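Local coordinates for protein quinone oxidoreductase (Thermus thermophilus, PDB 1IZ0) that probably reduces quinones using NADPH, which it binds, as a member of the medium-chain dehydrogenase/reductase superfamily, at residues M1-L9 / R52-G60. Numbering follows the deposited sequence.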
# COMPACT_ATOMS: atom_id res chain seq x y z
N MSE A 1 -8.92 -2.74 -27.86
CA MSE A 1 -8.89 -1.72 -26.76
C MSE A 1 -7.51 -1.09 -26.63
O MSE A 1 -6.51 -1.66 -27.08
CB MSE A 1 -9.24 -2.38 -25.43
CG MSE A 1 -8.24 -3.44 -25.01
SE MSE A 1 -8.50 -4.04 -23.19
CE MSE A 1 -6.84 -5.00 -22.96
N LYS A 2 -7.46 0.08 -26.01
CA LYS A 2 -6.20 0.76 -25.80
C LYS A 2 -5.59 0.21 -24.52
O LYS A 2 -6.31 -0.20 -23.60
CB LYS A 2 -6.44 2.28 -25.68
CG LYS A 2 -7.40 2.68 -24.57
CD LYS A 2 -7.65 4.21 -24.53
CE LYS A 2 -8.55 4.59 -23.34
NZ LYS A 2 -8.86 6.05 -23.26
N ALA A 3 -4.27 0.17 -24.45
CA ALA A 3 -3.60 -0.34 -23.27
C ALA A 3 -2.12 0.00 -23.29
O ALA A 3 -1.54 0.20 -24.35
CB ALA A 3 -3.77 -1.85 -23.18
N TRP A 4 -1.53 0.07 -22.10
CA TRP A 4 -0.11 0.35 -21.99
C TRP A 4 0.63 -0.97 -21.82
O TRP A 4 0.26 -1.80 -20.99
CB TRP A 4 0.18 1.27 -20.80
CG TRP A 4 -0.24 2.69 -21.03
CD1 TRP A 4 -1.37 3.30 -20.57
CD2 TRP A 4 0.48 3.68 -21.77
NE1 TRP A 4 -1.41 4.61 -20.98
CE2 TRP A 4 -0.28 4.87 -21.72
CE3 TRP A 4 1.69 3.68 -22.48
CZ2 TRP A 4 0.13 6.06 -22.35
CZ3 TRP A 4 2.10 4.86 -23.11
CH2 TRP A 4 1.32 6.03 -23.03
N VAL A 5 1.65 -1.17 -22.64
CA VAL A 5 2.42 -2.39 -22.58
C VAL A 5 3.90 -2.10 -22.42
O VAL A 5 4.43 -1.17 -23.03
CB VAL A 5 2.22 -3.23 -23.86
CG1 VAL A 5 3.00 -4.54 -23.76
CG2 VAL A 5 0.74 -3.51 -24.07
N LEU A 6 4.55 -2.89 -21.57
CA LEU A 6 5.97 -2.75 -21.32
C LEU A 6 6.62 -3.93 -22.04
O LEU A 6 6.44 -5.08 -21.64
CB LEU A 6 6.23 -2.82 -19.80
CG LEU A 6 7.58 -2.48 -19.15
CD1 LEU A 6 8.44 -3.71 -19.09
CD2 LEU A 6 8.27 -1.35 -19.90
N LYS A 7 7.34 -3.65 -23.12
CA LYS A 7 7.98 -4.71 -23.90
C LYS A 7 9.37 -5.10 -23.42
O LYS A 7 9.87 -6.17 -23.75
CB LYS A 7 8.01 -4.31 -25.38
CG LYS A 7 6.61 -4.27 -25.99
CD LYS A 7 6.62 -3.82 -27.45
CE LYS A 7 5.21 -3.83 -28.01
NZ LYS A 7 5.17 -3.32 -29.41
N ARG A 8 10.00 -4.22 -22.64
CA ARG A 8 11.34 -4.52 -22.13
C ARG A 8 11.53 -3.95 -20.73
O ARG A 8 11.15 -2.81 -20.45
CB ARG A 8 12.42 -3.93 -23.05
CG ARG A 8 12.42 -4.44 -24.50
CD ARG A 8 13.62 -3.89 -25.26
NE ARG A 8 13.67 -2.43 -25.19
CZ ARG A 8 12.88 -1.62 -25.88
NH1 ARG A 8 11.97 -2.13 -26.71
NH2 ARG A 8 12.97 -0.31 -25.73
N LEU A 9 12.11 -4.75 -19.85
CA LEU A 9 12.38 -4.30 -18.49
C LEU A 9 13.30 -3.09 -18.61
O LEU A 9 14.24 -3.09 -19.40
CB LEU A 9 13.06 -5.42 -17.70
CG LEU A 9 12.19 -6.29 -16.77
CD1 LEU A 9 10.78 -6.41 -17.29
CD2 LEU A 9 12.84 -7.65 -16.63
N ARG A 52 8.44 -11.85 -10.53
CA ARG A 52 9.10 -11.49 -11.77
C ARG A 52 8.20 -11.76 -12.96
O ARG A 52 8.06 -12.91 -13.39
CB ARG A 52 10.41 -12.26 -11.91
N LEU A 53 7.57 -10.71 -13.47
CA LEU A 53 6.69 -10.84 -14.63
C LEU A 53 7.56 -10.76 -15.88
O LEU A 53 8.44 -9.90 -15.98
CB LEU A 53 5.66 -9.71 -14.63
CG LEU A 53 4.19 -10.14 -14.73
CD1 LEU A 53 3.96 -10.88 -16.04
CD2 LEU A 53 3.84 -11.04 -13.55
N HIS A 54 7.33 -11.67 -16.83
CA HIS A 54 8.09 -11.69 -18.07
C HIS A 54 7.41 -10.84 -19.13
O HIS A 54 6.26 -11.06 -19.47
CB HIS A 54 8.21 -13.12 -18.59
CG HIS A 54 9.05 -14.01 -17.73
ND1 HIS A 54 9.01 -15.39 -17.81
CD2 HIS A 54 9.97 -13.72 -16.78
CE1 HIS A 54 9.85 -15.91 -16.94
NE2 HIS A 54 10.45 -14.92 -16.30
N PRO A 55 8.13 -9.84 -19.68
CA PRO A 55 7.53 -9.00 -20.72
C PRO A 55 7.22 -9.84 -21.95
O PRO A 55 7.79 -10.90 -22.14
CB PRO A 55 8.63 -7.98 -20.99
CG PRO A 55 9.29 -7.84 -19.66
CD PRO A 55 9.40 -9.28 -19.21
N PRO A 56 6.29 -9.37 -22.80
CA PRO A 56 5.58 -8.10 -22.60
C PRO A 56 4.40 -8.26 -21.64
O PRO A 56 3.84 -9.35 -21.50
CB PRO A 56 5.13 -7.74 -24.01
CG PRO A 56 4.87 -9.07 -24.63
CD PRO A 56 6.05 -9.91 -24.14
N PHE A 57 4.04 -7.18 -20.97
CA PHE A 57 2.91 -7.21 -20.05
C PHE A 57 2.35 -5.82 -19.79
O PHE A 57 3.05 -4.82 -19.93
CB PHE A 57 3.27 -7.90 -18.72
CG PHE A 57 4.26 -7.13 -17.87
CD1 PHE A 57 5.59 -7.55 -17.79
CD2 PHE A 57 3.85 -6.03 -17.12
CE1 PHE A 57 6.49 -6.88 -16.96
CE2 PHE A 57 4.74 -5.36 -16.29
CZ PHE A 57 6.07 -5.79 -16.21
N ILE A 58 1.08 -5.78 -19.41
CA ILE A 58 0.39 -4.53 -19.12
C ILE A 58 0.57 -4.22 -17.64
O ILE A 58 0.08 -4.97 -16.79
CB ILE A 58 -1.11 -4.67 -19.42
CG1 ILE A 58 -1.30 -5.03 -20.90
CG2 ILE A 58 -1.85 -3.39 -19.05
CD1 ILE A 58 -2.71 -5.45 -21.24
N PRO A 59 1.28 -3.13 -17.30
CA PRO A 59 1.48 -2.77 -15.89
C PRO A 59 0.14 -2.47 -15.23
O PRO A 59 -0.88 -2.36 -15.92
CB PRO A 59 2.36 -1.53 -15.98
CG PRO A 59 3.14 -1.75 -17.23
CD PRO A 59 2.08 -2.26 -18.18
N GLY A 60 0.13 -2.35 -13.91
CA GLY A 60 -1.11 -2.07 -13.20
C GLY A 60 -1.67 -3.30 -12.51
O GLY A 60 -2.02 -4.28 -13.17
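Leu6 and Phe57 form an antiparallel hydrogen-bonded pair, a single beta bridge between strand 2-6 and the proline-rich loop 52-60. This loop belongs to the GroES-like domain typical of medium-chain dehydrogenases and leads into strand 62-67. Leu6 N gives a nearly straight bond to Phe57 O at 2.9 Å, with an N-H...O angle of 171°. The return bond, Phe57 N to Leu6 O, is longer at 3.3 Å. Leu6 O also receives a CA-H...O contact from Pro56 CA. Trp4 O has a similar contact with Ile58 CA, 3.3 Å away; the two segments thus also approach closely at Ile58. Strand 2-6 uses its other side for strand 13-17, where the backbones of Ala3 and Val5 hydrogen-bond to those of Val16 and Glu14.

The Ile58 side chain runs back along the strand toward the N-terminus. Its CB and CG2 lie against Trp4 O. CG1, beside the backbone N at chi1 -59°, also meets Trp4 O and reaches Val5 CG2 at 4.1 Å. The tip, CD1, touches Ala3 CB at 4.2 Å and comes to the loose limit of contact with the selenomethionine methyl, Met1 CE. Pro56 lies alongside Val5 and points the same way, with its CB 3.9 Å from Val5 CG1.

Leu6 packs on other members of the loop. Its CB meets Pro59 CG, while its CD1 lies near Pro55 CG and comes obliquely to the Phe57 ring. Leu53 CB sits over one face of that ring, offset toward its rim. Leu13 of strand 13-17 touches both Leu6 and Pro59, and Phe286 of helix 282-288 also packs on Pro59. The peptide bond before Pro56 is cis, and just before it Pro55 places its CB 3.5 Å from Lys7 O.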